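Local coordinates for FOG-3 protein (Caenorhabditis elegans, PDB 5TD6) that binds RNA as a multimer to specify sperm fate in the nematode germline, the piece described here being its BTG/Tob domain, at residues M1-V5 against N116-N120; W44-K50 against F91-G95. The protein carries 2 engineered substitutions. All blocks are in the same frame, centred on the assembly; numbering follows the deposited sequence.

Contact 1: M1-V5 against N116-N120; sequences MYTEV and NADEN. Engineered in segment 116-120: Ala117 (natural residue Cys).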
ATOM      1  N   MET B   1      -7.067   1.539  12.935  1.00 34.02           N
ATOM      2  CA  MET B   1      -6.516   2.893  12.953  0.54 36.22           C
ATOM      3  C   MET B   1      -5.197   2.998  12.191  1.00 32.00           C
ATOM      4  O   MET B   1      -5.048   3.779  11.257  1.00 35.36           O
ATOM      5  CB  MET B   1      -6.308   3.354  14.396  0.54 36.18           C
ATOM      6  CG  MET B   1      -5.527   4.633  14.510  0.54 45.09           C
ATOM      7  SD  MET B   1      -6.386   5.985  13.687  0.54 34.24           S
ATOM      8  CE  MET B   1      -5.160   7.196  13.812  0.54 45.91           C
ATOM      9  N   TYR B   2      -4.218   2.207  12.619  1.00 38.25           N
ATOM     10  CA  TYR B   2      -2.866   2.353  12.085  1.00 35.42           C
ATOM     11  C   TYR B   2      -2.770   1.857  10.647  1.00 37.10           C
ATOM     12  O   TYR B   2      -2.052   2.443   9.823  1.00 28.09           O
ATOM     13  CB  TYR B   2      -1.868   1.627  12.999  1.00 37.83           C
ATOM     14  CG  TYR B   2      -1.823   2.289  14.354  1.00 39.39           C
ATOM     15  CD1 TYR B   2      -1.148   3.488  14.538  1.00 40.47           C
ATOM     16  CD2 TYR B   2      -2.500   1.747  15.437  1.00 46.83           C
ATOM     17  CE1 TYR B   2      -1.126   4.115  15.774  1.00 43.44           C
ATOM     18  CE2 TYR B   2      -2.481   2.367  16.673  1.00 50.53           C
ATOM     19  CZ  TYR B   2      -1.795   3.549  16.831  1.00 48.16           C
ATOM     20  OH  TYR B   2      -1.778   4.158  18.055  1.00 53.39           O
ATOM     21  N   THR B   3      -3.498   0.783  10.359  1.00 34.06           N
ATOM     22  CA  THR B   3      -3.658   0.290   8.982  1.00 30.28           C
ATOM     23  C   THR B   3      -4.126   1.421   8.060  1.00 33.30           C
ATOM     24  O   THR B   3      -3.515   1.683   7.014  1.00 31.43           O
ATOM     25  CB  THR B   3      -4.686  -0.852   8.922  1.00 30.46           C
ATOM     26  OG1 THR B   3      -4.277  -1.915   9.786  1.00 27.15           O
ATOM     27  CG2 THR B   3      -4.880  -1.385   7.489  1.00 30.75           C
ATOM     28  N   GLU B   4      -5.210   2.093   8.452  1.00 34.13           N
ATOM     29  CA  GLU B   4      -5.791   3.129   7.600  1.00 29.39           C
ATOM     30  C   GLU B   4      -4.824   4.295   7.406  1.00 26.56           C
ATOM     31  O   GLU B   4      -4.659   4.801   6.294  1.00 27.38           O
ATOM     32  CB  GLU B   4      -7.121   3.628   8.180  1.00 28.32           C
ATOM     33  CG  GLU B   4      -8.252   2.616   8.137  1.00 25.41           C
ATOM     34  CD  GLU B   4      -8.273   1.678   9.365  1.00 28.16           C
ATOM     35  OE1 GLU B   4      -7.328   1.685  10.195  1.00 32.42           O
ATOM     36  OE2 GLU B   4      -9.245   0.922   9.485  1.00 28.48           O
ATOM     37  N   VAL B   5      -4.175   4.717   8.486  1.00 28.78           N
ATOM     38  CA  VAL B   5      -3.189   5.793   8.407  1.00 29.60           C
ATOM     39  C   VAL B   5      -2.050   5.389   7.490  1.00 30.14           C
ATOM     40  O   VAL B   5      -1.583   6.172   6.688  1.00 30.20           O
ATOM     41  CB  VAL B   5      -2.600   6.153   9.796  1.00 28.03           C
ATOM     42  CG1 VAL B   5      -1.407   7.039   9.634  1.00 24.62           C
ATOM     43  CG2 VAL B   5      -3.658   6.824  10.687  1.00 32.61           C
ATOM     44  N   ASN B 116     -11.009  -3.851  12.201  1.00 35.44           N
ATOM     45  CA  ASN B 116     -10.066  -4.262  13.239  1.00 38.04           C
ATOM     46  C   ASN B 116      -8.772  -4.880  12.703  1.00 41.08           C
ATOM     47  O   ASN B 116      -8.102  -5.645  13.403  1.00 34.59           O
ATOM     48  CB  ASN B 116     -10.760  -5.230  14.188  1.00 42.07           C
ATOM     49  CG  ASN B 116     -11.665  -4.509  15.151  1.00 51.36           C
ATOM     50  OD1 ASN B 116     -11.229  -3.577  15.839  1.00 49.04           O
ATOM     51  ND2 ASN B 116     -12.936  -4.884  15.168  1.00 47.18           N
ATOM     52  N   ALA B 117      -8.396  -4.500  11.481  1.00 31.28           N
ATOM     53  CA  ALA B 117      -7.192  -5.054  10.853  1.00 33.63           C
ATOM     54  C   ALA B 117      -5.953  -4.902  11.732  1.00 32.81           C
ATOM     55  O   ALA B 117      -5.086  -5.770  11.708  1.00 37.83           O
ATOM     56  CB  ALA B 117      -6.951  -4.405   9.476  1.00 27.72           C
ATOM     57  N   ASP B 118      -5.878  -3.818  12.512  1.00 33.37           N
ATOM     58  CA  ASP B 118      -4.759  -3.583  13.427  1.00 33.22           C
ATOM     59  C   ASP B 118      -4.482  -4.748  14.359  1.00 37.60           C
ATOM     60  O   ASP B 118      -3.355  -4.956  14.784  1.00 37.65           O
ATOM     61  CB  ASP B 118      -5.017  -2.371  14.304  1.00 34.47           C
ATOM     62  CG  ASP B 118      -4.825  -1.078  13.570  1.00 38.50           C
ATOM     63  OD1 ASP B 118      -4.510  -1.123  12.353  1.00 32.10           O
ATOM     64  OD2 ASP B 118      -5.008  -0.027  14.219  1.00 36.68           O
ATOM     65  N   GLU B 119      -5.536  -5.473  14.693  1.00 32.04           N
ATOM     66  CA  GLU B 119      -5.429  -6.560  15.661  1.00 47.00           C
ATOM     67  C   GLU B 119      -5.330  -7.909  14.978  1.00 49.24           C
ATOM     68  O   GLU B 119      -5.255  -8.943  15.632  1.00 45.91           O
ATOM     69  CB  GLU B 119      -6.621  -6.539  16.596  1.00 47.11           C
ATOM     70  CG  GLU B 119      -6.651  -5.312  17.487  1.00 64.80           C
ATOM     71  CD  GLU B 119      -7.920  -5.236  18.304  1.00 82.63           C
ATOM     72  OE1 GLU B 119      -8.997  -5.564  17.755  1.00 81.03           O
ATOM     73  OE2 GLU B 119      -7.839  -4.862  19.498  1.00 94.76           O
ATOM     74  N   ASN B 120      -5.329  -7.899  13.653  1.00 40.23           N
ATOM     75  CA  ASN B 120      -5.358  -9.156  12.918  1.00 45.23           C
ATOM     76  C   ASN B 120      -3.965  -9.623  12.581  1.00 44.97           C
ATOM     77  O   ASN B 120      -3.020  -8.847  12.590  1.00 39.67           O
ATOM     78  CB  ASN B 120      -6.191  -9.036  11.648  1.00 38.26           C
ATOM     79  CG  ASN B 120      -7.674  -8.990  11.937  1.00 44.97           C
ATOM     80  OD1 ASN B 120      -8.114  -9.292  13.048  1.00 47.90           O
ATOM     81  ND2 ASN B 120      -8.449  -8.600  10.945  1.00 42.06           N
TER
HETATM   82  O   HOH W   1      -8.544  -1.422  10.241  1.00 34.71           O
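At the start of helix 2-13 in this BTG/Tob domain, the backbone nitrogens of Met1, Tyr2 and Thr3 all donate to one side-chain carboxylate, and it comes from a loop more than a hundred residues later, after strand 111-112: that of Asp118, in the short 3-10 turn 117-119. Asp118 gives up the most surface here, followed by Thr3; Thr3 CA and Asp118 CA are 6.0 Å apart. Asp118 OD2 accepts from Tyr2 N and also meets the chain-terminal amine, Met1 N, as a hydrogen bond and salt bridge, each at 2.9 Å. Asp118 OD1 accepts from Thr3 N at 2.9 Å and from the Thr3 hydroxyl. The negative carboxylate thus faces the amides of Tyr2 and Thr3 and the charged terminal amine. Met1 N is also shared with Glu4 OE1, 2.8 Å away and three residues on, so two carboxylates serve the terminus.

Ala117, an engineered residue in place of the natural cysteine, points its CB at the helix, and Ala117 CB reaches Thr3 OG1 at 3.7 Å; both side chains also touch Trp111. The Tyr2 ring flanks the carboxylate at the surface and packs on Val124 of the second subunit. The shortest link is from Thr3 OG1 to Asp118 OD1, 2.7 Å.

Contact 2: W44-K50 against F91-G95; sequences WDVNHPK and FANPG. Engineered in segment 44-50: Asn47 (natural residue His).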
ATOM      1  N   TRP B  44     -12.353   8.427  16.058  1.00 52.39           N
ATOM      2  CA  TRP B  44     -12.292   7.063  15.514  1.00 40.47           C
ATOM      3  C   TRP B  44     -13.205   6.104  16.284  1.00 44.28           C
ATOM      4  O   TRP B  44     -12.976   5.817  17.458  1.00 51.85           O
ATOM      5  CB  TRP B  44     -10.853   6.552  15.543  1.00 42.59           C
ATOM      6  CG  TRP B  44     -10.543   5.510  14.509  1.00 42.87           C
ATOM      7  CD1 TRP B  44     -10.478   4.157  14.702  1.00 44.56           C
ATOM      8  CD2 TRP B  44     -10.220   5.736  13.130  1.00 38.22           C
ATOM      9  NE1 TRP B  44     -10.148   3.527  13.520  1.00 35.50           N
ATOM     10  CE2 TRP B  44      -9.979   4.477  12.545  1.00 35.01           C
ATOM     11  CE3 TRP B  44     -10.106   6.881  12.333  1.00 38.04           C
ATOM     12  CZ2 TRP B  44      -9.653   4.334  11.194  1.00 29.74           C
ATOM     13  CZ3 TRP B  44      -9.769   6.728  10.979  1.00 33.05           C
ATOM     14  CH2 TRP B  44      -9.544   5.478  10.436  1.00 33.95           C
ATOM     15  N   ASP B  45     -14.237   5.610  15.613  1.00 40.49           N
ATOM     16  CA  ASP B  45     -15.167   4.657  16.217  1.00 45.65           C
ATOM     17  C   ASP B  45     -15.410   3.502  15.242  1.00 42.56           C
ATOM     18  O   ASP B  45     -16.152   3.639  14.274  1.00 42.43           O
ATOM     19  CB  ASP B  45     -16.476   5.369  16.597  1.00 50.06           C
ATOM     20  CG  ASP B  45     -17.551   4.424  17.141  1.00 54.08           C
ATOM     21  OD1 ASP B  45     -17.332   3.197  17.267  1.00 52.53           O
ATOM     22  OD2 ASP B  45     -18.636   4.939  17.469  1.00 57.27           O
ATOM     23  N   VAL B  46     -14.786   2.358  15.508  1.00 40.74           N
ATOM     24  CA  VAL B  46     -14.828   1.255  14.545  1.00 41.09           C
ATOM     25  C   VAL B  46     -16.239   0.729  14.349  1.00 45.48           C
ATOM     26  O   VAL B  46     -16.535   0.158  13.306  1.00 42.58           O
ATOM     27  CB  VAL B  46     -13.904   0.090  14.959  1.00 38.13           C
ATOM     28  CG1 VAL B  46     -12.457   0.541  14.928  1.00 37.19           C
ATOM     29  CG2 VAL B  46     -14.266  -0.441  16.343  1.00 46.31           C
ATOM     30  N   ASN B  47     -17.110   0.929  15.343  1.00 45.16           N
ATOM     31  CA  ASN B  47     -18.499   0.477  15.240  1.00 44.73           C
ATOM     32  C   ASN B  47     -19.342   1.411  14.383  1.00 49.56           C
ATOM     33  O   ASN B  47     -20.409   1.028  13.913  1.00 45.78           O
ATOM     34  CB  ASN B  47     -19.118   0.322  16.636  1.00 49.15           C
ATOM     35  CG  ASN B  47     -18.489  -0.822  17.412  1.00 50.05           C
ATOM     36  OD1 ASN B  47     -18.056  -1.801  16.817  1.00 48.43           O
ATOM     37  ND2 ASN B  47     -18.438  -0.705  18.730  1.00 55.30           N
ATOM     38  N   HIS B  48     -18.860   2.636  14.174  1.00 52.33           N
ATOM     39  CA  HIS B  48     -19.534   3.560  13.268  1.00 54.36           C
ATOM     40  C   HIS B  48     -18.505   4.296  12.417  1.00 45.11           C
ATOM     41  O   HIS B  48     -18.097   5.402  12.743  1.00 51.09           O
ATOM     42  CB  HIS B  48     -20.417   4.542  14.053  1.00 57.98           C
ATOM     43  CG  HIS B  48     -21.492   3.869  14.851  1.00 59.90           C
ATOM     44  ND1 HIS B  48     -21.314   3.479  16.161  1.00 57.92           N
ATOM     45  CD2 HIS B  48     -22.741   3.473  14.506  1.00 62.97           C
ATOM     46  CE1 HIS B  48     -22.414   2.889  16.595  1.00 63.48           C
ATOM     47  NE2 HIS B  48     -23.295   2.871  15.609  1.00 62.80           N
ATOM     48  N   PRO B  49     -18.083   3.669  11.310  1.00 44.99           N
ATOM     49  CA  PRO B  49     -16.999   4.202  10.473  1.00 41.70           C
ATOM     50  C   PRO B  49     -17.249   5.629   9.971  1.00 44.21           C
ATOM     51  O   PRO B  49     -16.291   6.380   9.794  1.00 44.58           O
ATOM     52  CB  PRO B  49     -16.938   3.212   9.297  1.00 35.94           C
ATOM     53  CG  PRO B  49     -17.531   1.916   9.850  1.00 44.67           C
ATOM     54  CD  PRO B  49     -18.596   2.373  10.822  1.00 46.74           C
ATOM     55  N   LYS B  50     -18.504   6.005   9.745  1.00 49.49           N
ATOM     56  CA  LYS B  50     -18.784   7.329   9.187  1.00 51.09           C
ATOM     57  C   LYS B  50     -18.757   8.437  10.235  1.00 46.32           C
ATOM     58  O   LYS B  50     -18.555   9.601   9.894  1.00 53.01           O
ATOM     59  CB  LYS B  50     -20.132   7.335   8.467  1.00 57.02           C
ATOM     60  CG  LYS B  50     -20.095   6.730   7.070  1.00 61.36           C
ATOM     61  CD  LYS B  50     -21.466   6.810   6.400  1.00 70.12           C
ATOM     62  CE  LYS B  50     -21.464   6.159   5.023  1.00 72.27           C
ATOM     63  NZ  LYS B  50     -20.531   6.847   4.090  1.00 68.53           N
ATOM     64  N   PHE B  91     -10.247  10.842   2.525  1.00 35.61           N
ATOM     65  CA  PHE B  91     -10.964  10.446   3.733  1.00 38.04           C
ATOM     66  C   PHE B  91     -10.348   9.169   4.283  1.00 39.40           C
ATOM     67  O   PHE B  91      -9.945   8.285   3.519  1.00 38.32           O
ATOM     68  CB  PHE B  91     -12.457  10.193   3.447  1.00 37.80           C
ATOM     69  CG  PHE B  91     -13.227  11.416   3.015  1.00 44.37           C
ATOM     70  CD1 PHE B  91     -13.143  11.892   1.714  1.00 43.80           C
ATOM     71  CD2 PHE B  91     -14.061  12.073   3.903  1.00 52.14           C
ATOM     72  CE1 PHE B  91     -13.862  13.007   1.318  1.00 46.89           C
ATOM     73  CE2 PHE B  91     -14.781  13.195   3.512  1.00 49.42           C
ATOM     74  CZ  PHE B  91     -14.678  13.663   2.218  1.00 45.75           C
ATOM     75  N   ALA B  92     -10.286   9.075   5.602  1.00 39.39           N
ATOM     76  CA  ALA B  92      -9.877   7.853   6.269  1.00 30.10           C
ATOM     77  C   ALA B  92     -10.874   7.563   7.381  1.00 35.25           C
ATOM     78  O   ALA B  92     -11.004   8.334   8.332  1.00 38.09           O
ATOM     79  CB  ALA B  92      -8.462   7.973   6.810  1.00 34.28           C
ATOM     80  N   ASN B  93     -11.601   6.459   7.217  1.00 37.94           N
ATOM     81  CA  ASN B  93     -12.546   5.936   8.189  1.00 35.03           C
ATOM     82  C   ASN B  93     -12.136   4.517   8.600  1.00 35.57           C
ATOM     83  O   ASN B  93     -11.404   3.850   7.862  1.00 33.05           O
ATOM     84  CB  ASN B  93     -13.957   5.884   7.598  1.00 31.20           C
ATOM     85  CG  ASN B  93     -14.517   7.255   7.263  1.00 40.48           C
ATOM     86  OD1 ASN B  93     -14.120   8.268   7.844  1.00 39.05           O
ATOM     87  ND2 ASN B  93     -15.473   7.285   6.331  1.00 36.65           N
ATOM     88  N   PRO B  94     -12.636   4.034   9.750  1.00 30.77           N
ATOM     89  CA  PRO B  94     -12.451   2.611  10.066  1.00 29.82           C
ATOM     90  C   PRO B  94     -12.841   1.726   8.871  1.00 29.18           C
ATOM     91  O   PRO B  94     -13.955   1.821   8.368  1.00 32.29           O
ATOM     92  CB  PRO B  94     -13.376   2.395  11.263  1.00 29.43           C
ATOM     93  CG  PRO B  94     -13.400   3.745  11.954  1.00 31.64           C
ATOM     94  CD  PRO B  94     -13.340   4.759  10.833  1.00 32.88           C
ATOM     95  N   GLY B  95     -11.899   0.926   8.389  1.00 34.52           N
ATOM     96  CA  GLY B  95     -12.176   0.001   7.302  1.00 27.95           C
ATOM     97  C   GLY B  95     -12.150   0.607   5.911  1.00 33.10           C
ATOM     98  O   GLY B  95     -12.337  -0.106   4.927  1.00 34.07           O
TER
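The ring of Pro94 lies squarely over the indole of Trp44, a CH-pi contact in which Pro94 CD stands 3.7 Å from the centroid of the six-membered ring and only 9° off its normal. This proline, at the exit of antiparallel strand 89-93 in the BTG/Tob domain, is the centre of the contact and loses the most surface. The loop 44-50 wraps round it: Trp44 CE2 approaches Pro94 CG at 3.5 Å, Val46 CG1 comes to 4.2 Å from Pro94 CB, and Pro49 CB closes in at 4.1 Å from Pro94 CB. The indole continues along the strand end, where Trp44 CZ3 lies 3.3 Å from Ala92 O.

A type I beta turn from Asp45 to His48 lets the loop bend so sharply, closed by His48 N to Asp45 O at 2.9 Å. Asp45 OD1 accepts from the backbone N of Asn47 at 3.0 Å, forming an Asx turn; Asn47 is an engineered replacement for histidine, and its CA-to-CB bond points away from the strand. Between the two segments the contact is one of packing, while polar groups of Ala92 and Asn93 bond to helix 53-56: Asn93 OD1 and Ala92 O accept from Arg56, and Asn93 ND2 bonds to Glu53. Arg56 also makes a weak bond to Pro49 O, bringing loop and strand together through one guanidinium. Beside it, Pro49 O comes within 3.2 Å of Asn93 CG.

In the fold
From the N terminus, the chain begins at once in contact 1, whose partner arrives 111 residues later, so this contact closes a loop holding most of the domain. Contact 2 is nested inside it: loop 44-50, after helix 22-41, meets the end of strand 89-93, enclosing helix 53-56 and the short helices that follow. The chain then turns into strand 96-100 and runs through strand 111-112 to segment 116-120. The two contacts lie on the same side of the chain's centre, their own centres 11 Å apart, and Glu4 joins them: its OE2 probably hydrogen-bonds Gly95 N, while its CD packs on Trp44. Together they tie helix 2-13 to the end of strand 89-93 and to the loops 44-50 and 116-120.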